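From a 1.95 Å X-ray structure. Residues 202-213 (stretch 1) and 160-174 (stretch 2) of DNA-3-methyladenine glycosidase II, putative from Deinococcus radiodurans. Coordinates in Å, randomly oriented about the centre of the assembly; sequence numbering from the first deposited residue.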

# COMPACT_ATOMS: atom_id res chain seq x y z
N PRO A 202 -3.79 17.42 -0.73
CA PRO A 202 -2.83 16.43 -0.22
C PRO A 202 -3.41 15.19 0.48
O PRO A 202 -2.73 14.60 1.36
CB PRO A 202 -2.05 17.25 0.80
CG PRO A 202 -3.10 18.05 1.44
CD PRO A 202 -4.00 18.49 0.27
N TYR A 203 -4.60 14.75 0.03
CA TYR A 203 -5.32 13.64 0.67
C TYR A 203 -5.72 12.59 -0.37
O TYR A 203 -6.79 12.04 -0.34
CB TYR A 203 -6.56 14.15 1.42
CG TYR A 203 -6.26 15.28 2.41
CD1 TYR A 203 -5.49 15.05 3.54
CD2 TYR A 203 -6.72 16.59 2.17
CE1 TYR A 203 -5.18 16.09 4.43
CE2 TYR A 203 -6.43 17.61 3.05
CZ TYR A 203 -5.67 17.36 4.18
OH TYR A 203 -5.42 18.37 5.08
N ARG A 204 -4.82 12.31 -1.30
CA ARG A 204 -5.10 11.31 -2.35
C ARG A 204 -5.20 9.90 -1.80
O ARG A 204 -5.90 9.07 -2.38
CB ARG A 204 -4.08 11.44 -3.46
CG ARG A 204 -4.51 12.48 -4.46
CD ARG A 204 -3.48 12.75 -5.50
NE ARG A 204 -2.27 13.40 -4.98
CZ ARG A 204 -1.29 13.81 -5.76
NH1 ARG A 204 -1.39 13.64 -7.07
NH2 ARG A 204 -0.22 14.40 -5.25
N SER A 205 -4.53 9.62 -0.67
CA SER A 205 -4.61 8.29 -0.05
C SER A 205 -6.01 8.01 0.47
O SER A 205 -6.57 6.99 0.17
CB SER A 205 -3.60 8.10 1.11
OG SER A 205 -2.27 8.13 0.62
N LEU A 206 -6.58 8.92 1.24
CA LEU A 206 -7.94 8.71 1.75
C LEU A 206 -8.97 8.72 0.63
O LEU A 206 -9.92 7.93 0.68
CB LEU A 206 -8.30 9.70 2.89
CG LEU A 206 -9.62 9.48 3.64
CD1 LEU A 206 -9.62 8.14 4.42
CD2 LEU A 206 -9.93 10.69 4.57
N ALA A 207 -8.79 9.59 -0.36
CA ALA A 207 -9.67 9.60 -1.55
C ALA A 207 -9.61 8.21 -2.18
O ALA A 207 -10.62 7.64 -2.46
CB ALA A 207 -9.23 10.61 -2.55
N SER A 208 -8.40 7.68 -2.40
CA SER A 208 -8.21 6.33 -2.93
C SER A 208 -8.99 5.28 -2.08
O SER A 208 -9.72 4.45 -2.62
CB SER A 208 -6.73 6.00 -2.98
OG SER A 208 -6.06 6.70 -3.99
N ARG A 209 -8.83 5.35 -0.76
CA ARG A 209 -9.53 4.42 0.12
C ARG A 209 -11.06 4.54 0.02
O ARG A 209 -11.78 3.52 0.08
CB ARG A 209 -9.05 4.62 1.56
CG ARG A 209 -7.59 4.17 1.75
CD ARG A 209 -7.13 4.44 3.18
NE ARG A 209 -7.92 3.67 4.15
CZ ARG A 209 -8.10 3.98 5.44
NH1 ARG A 209 -7.62 5.09 5.97
NH2 ARG A 209 -8.84 3.18 6.20
N TYR A 210 -11.55 5.76 -0.18
CA TYR A 210 -12.99 5.95 -0.43
C TYR A 210 -13.44 5.42 -1.77
O TYR A 210 -14.54 4.90 -1.88
CB TYR A 210 -13.42 7.43 -0.22
CG TYR A 210 -13.76 7.75 1.22
CD1 TYR A 210 -14.90 7.19 1.83
CD2 TYR A 210 -12.94 8.54 1.99
CE1 TYR A 210 -15.21 7.46 3.18
CE2 TYR A 210 -13.24 8.81 3.33
CZ TYR A 210 -14.38 8.26 3.92
OH TYR A 210 -14.63 8.56 5.25
N LEU A 211 -12.62 5.54 -2.82
CA LEU A 211 -12.95 4.86 -4.08
C LEU A 211 -13.07 3.33 -3.94
O LEU A 211 -14.00 2.70 -4.49
CB LEU A 211 -11.96 5.23 -5.19
CG LEU A 211 -12.02 6.65 -5.77
CD1 LEU A 211 -10.94 6.79 -6.83
CD2 LEU A 211 -13.41 6.97 -6.31
N TRP A 212 -12.13 2.72 -3.22
CA TRP A 212 -12.21 1.28 -2.99
C TRP A 212 -13.43 0.96 -2.12
O TRP A 212 -14.11 -0.08 -2.30
CB TRP A 212 -10.93 0.75 -2.32
CG TRP A 212 -9.70 0.70 -3.22
CD1 TRP A 212 -9.64 0.20 -4.48
CD2 TRP A 212 -8.38 1.16 -2.90
NE1 TRP A 212 -8.36 0.29 -4.96
CE2 TRP A 212 -7.56 0.89 -4.02
CE3 TRP A 212 -7.80 1.74 -1.77
CZ2 TRP A 212 -6.20 1.20 -4.05
CZ3 TRP A 212 -6.43 2.06 -1.81
CH2 TRP A 212 -5.67 1.80 -2.95
N ALA A 213 -13.72 1.83 -1.16
CA ALA A 213 -14.85 1.59 -0.26
C ALA A 213 -16.16 1.67 -1.07
O ALA A 213 -17.08 0.90 -0.85
CB ALA A 213 -14.87 2.58 0.92
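Stretch 2 160-174: EMFLLFALARPDVFS

What fills the apolar centre of the contact? Leu164, on the helix that runs through 160-166 of stretch 2, points toward stretch 1 and sits as a knob among Ser205, Ser208, Arg209 and Trp212. Its CD1 lies 4.0 Å from CZ3 of Trp212, at the edge of the indole, and 4.2 Å from CB of Ser208, while its CD2 reaches CD of Arg209 at 3.9 Å. Trp212 also meets the neighbours of Leu164: its CH2 is 3.7 Å from SD of Met161, and its CZ3 is 3.5 Å from CZ of Phe165. The Phe165 ring and the six-membered ring of Trp212 are near parallel, with planes at 29°, but slid apart so that they barely overlap.

How do the two helices run? The helix of stretch 1, 204-213, and that of stretch 2 cross almost at right angles, at -95°, with axes 10.7 Å apart at their closest. Helix 160-166 widens into a pi-type turn at 162-166, and Ala168 then takes positive phi (52/37) as the chain leaves the helical conformation. From there the chain passes in a non-helical course along the start of helix 204-213. The backbones come close here, with CA of Arg204 4.4 Å from CA of Asp171 and CA of Ser205 4.7 Å from CA of Val172.

Where does Phe173 lie along this second part? Its CB packs 4.0 Å from CD of Arg204, and its ring extends along the helix, bringing CD1 within 3.5 Å of OG of Ser208. Farther on, CD1 of Leu211 meets the ring edge, 4.2 Å from CE1 of Phe173. Ser208 OG bonds back to Arg204 O at 2.9 Å and accepts from water 2 at 2.8 Å; the same water accepts from Ser174 N at 3.0 Å, linking the stretches.

What fastens the polar edge? Ser205 uses its hydroxyl twice, donating to Arg169 O from OG at 2.6 Å and accepting from Val172 N at OG at 3.0 Å, while its backbone N donates to Pro170 O at 3.0 Å. Water 1 adds a bridge, 2.7 Å from Pro170 O and 2.9 Å from Leu206 N. Asp171 adds to the polar edge, its carboxylate turning back to Arg204 in a salt bridge: NE to OD1 is 2.8 Å and NH2 to OD2 is 3.0 Å, both nearly linear. OD1 also accepts from Arg204 N at 3.2 Å, so one aspartate holds both the guanidinium and the first backbone NH of the helix.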

# COMPACT_ATOMS: atom_id res chain seq x y z
N GLU A 160 3.54 1.65 -4.09
CA GLU A 160 2.53 2.66 -3.75
C GLU A 160 1.52 2.18 -2.73
O GLU A 160 1.11 2.94 -1.86
CB GLU A 160 1.80 3.07 -5.03
CG GLU A 160 2.64 3.90 -5.96
CD GLU A 160 1.94 4.30 -7.28
OE1 GLU A 160 1.12 3.49 -7.81
OE2 GLU A 160 2.23 5.41 -7.81
N MET A 161 1.13 0.91 -2.82
CA MET A 161 0.25 0.31 -1.84
C MET A 161 0.96 0.26 -0.47
O MET A 161 0.34 0.38 0.59
CB MET A 161 -0.13 -1.11 -2.27
CG MET A 161 -1.13 -1.23 -3.43
SD MET A 161 -2.59 -0.21 -3.23
CE MET A 161 -2.18 1.22 -4.18
N PHE A 162 2.25 -0.01 -0.51
CA PHE A 162 3.09 -0.05 0.69
C PHE A 162 3.19 1.33 1.40
O PHE A 162 3.03 1.47 2.62
CB PHE A 162 4.46 -0.62 0.32
CG PHE A 162 5.45 -0.66 1.46
CD1 PHE A 162 5.34 -1.60 2.46
CD2 PHE A 162 6.46 0.27 1.54
CE1 PHE A 162 6.25 -1.61 3.54
CE2 PHE A 162 7.37 0.25 2.59
CZ PHE A 162 7.28 -0.70 3.56
N LEU A 163 3.44 2.35 0.62
CA LEU A 163 3.39 3.72 1.13
C LEU A 163 2.04 4.05 1.76
O LEU A 163 2.00 4.59 2.88
CB LEU A 163 3.67 4.72 -0.02
CG LEU A 163 5.11 5.18 -0.25
CD1 LEU A 163 6.04 4.02 -0.45
CD2 LEU A 163 5.12 6.10 -1.46
N LEU A 164 0.95 3.70 1.05
CA LEU A 164 -0.38 4.06 1.51
C LEU A 164 -0.79 3.27 2.75
O LEU A 164 -1.18 3.85 3.77
CB LEU A 164 -1.39 3.93 0.38
CG LEU A 164 -2.81 4.52 0.50
CD1 LEU A 164 -3.38 4.56 -0.95
CD2 LEU A 164 -3.76 3.72 1.43
N PHE A 165 -0.69 1.94 2.67
CA PHE A 165 -1.16 1.10 3.72
C PHE A 165 -0.15 0.81 4.82
O PHE A 165 -0.57 0.72 5.98
CB PHE A 165 -1.75 -0.20 3.21
CG PHE A 165 -3.02 -0.03 2.46
CD1 PHE A 165 -4.21 0.19 3.14
CD2 PHE A 165 -3.03 -0.08 1.08
CE1 PHE A 165 -5.41 0.33 2.43
CE2 PHE A 165 -4.22 0.05 0.39
CZ PHE A 165 -5.40 0.27 1.06
N ALA A 166 1.13 0.66 4.52
CA ALA A 166 2.11 0.32 5.60
C ALA A 166 2.64 1.58 6.26
O ALA A 166 2.63 1.74 7.50
CB ALA A 166 3.28 -0.54 5.08
N LEU A 167 3.07 2.52 5.43
CA LEU A 167 3.70 3.72 5.92
C LEU A 167 2.65 4.80 6.23
O LEU A 167 3.00 5.82 6.81
CB LEU A 167 4.74 4.24 4.91
CG LEU A 167 5.82 3.24 4.48
CD1 LEU A 167 6.93 3.89 3.68
CD2 LEU A 167 6.36 2.44 5.69
N ALA A 168 1.38 4.54 5.87
CA ALA A 168 0.27 5.53 6.07
C ALA A 168 0.54 6.92 5.51
O ALA A 168 0.10 7.96 6.04
CB ALA A 168 -0.12 5.60 7.56
N ARG A 169 1.22 6.96 4.37
CA ARG A 169 1.40 8.23 3.71
C ARG A 169 0.09 8.73 3.15
O ARG A 169 -0.69 7.94 2.63
CB ARG A 169 2.44 8.11 2.64
CG ARG A 169 3.71 7.62 3.20
CD ARG A 169 4.81 8.36 2.67
NE ARG A 169 6.09 8.02 3.32
CZ ARG A 169 7.27 8.41 2.83
NH1 ARG A 169 7.32 9.06 1.68
NH2 ARG A 169 8.39 8.10 3.47
N PRO A 170 -0.19 10.04 3.30
CA PRO A 170 -1.52 10.61 2.99
C PRO A 170 -1.84 11.01 1.55
O PRO A 170 -3.00 11.34 1.25
CB PRO A 170 -1.53 11.85 3.85
CG PRO A 170 -0.13 12.34 3.74
CD PRO A 170 0.70 11.09 3.84
N ASP A 171 -0.88 11.00 0.63
CA ASP A 171 -1.10 11.65 -0.63
C ASP A 171 -0.71 10.77 -1.84
O ASP A 171 0.01 11.21 -2.75
CB ASP A 171 -0.39 13.01 -0.67
CG ASP A 171 -0.88 13.87 -1.79
OD1 ASP A 171 -2.06 13.71 -2.21
OD2 ASP A 171 -0.11 14.69 -2.29
N VAL A 172 -1.21 9.54 -1.83
CA VAL A 172 -0.87 8.55 -2.83
C VAL A 172 -2.09 8.15 -3.66
O VAL A 172 -3.02 7.57 -3.13
CB VAL A 172 -0.34 7.26 -2.19
CG1 VAL A 172 0.06 6.23 -3.32
CG2 VAL A 172 0.87 7.54 -1.21
N PHE A 173 -2.06 8.45 -4.95
CA PHE A 173 -3.01 7.90 -5.89
C PHE A 173 -2.22 7.02 -6.83
O PHE A 173 -1.41 7.52 -7.59
CB PHE A 173 -3.75 8.97 -6.68
CG PHE A 173 -4.77 8.40 -7.65
CD1 PHE A 173 -6.03 8.03 -7.21
CD2 PHE A 173 -4.45 8.19 -8.97
CE1 PHE A 173 -6.95 7.45 -8.09
CE2 PHE A 173 -5.37 7.67 -9.84
CZ PHE A 173 -6.61 7.28 -9.39
N SER A 174 -2.51 5.73 -6.79
CA SER A 174 -1.95 4.73 -7.66
C SER A 174 -2.68 4.65 -9.01
O SER A 174 -3.74 4.05 -9.13
CB SER A 174 -1.94 3.39 -6.92
OG SER A 174 -1.16 2.42 -7.59
O HOH W 1 -5.24 11.04 2.77
O HOH W 2 -3.87 5.05 -4.21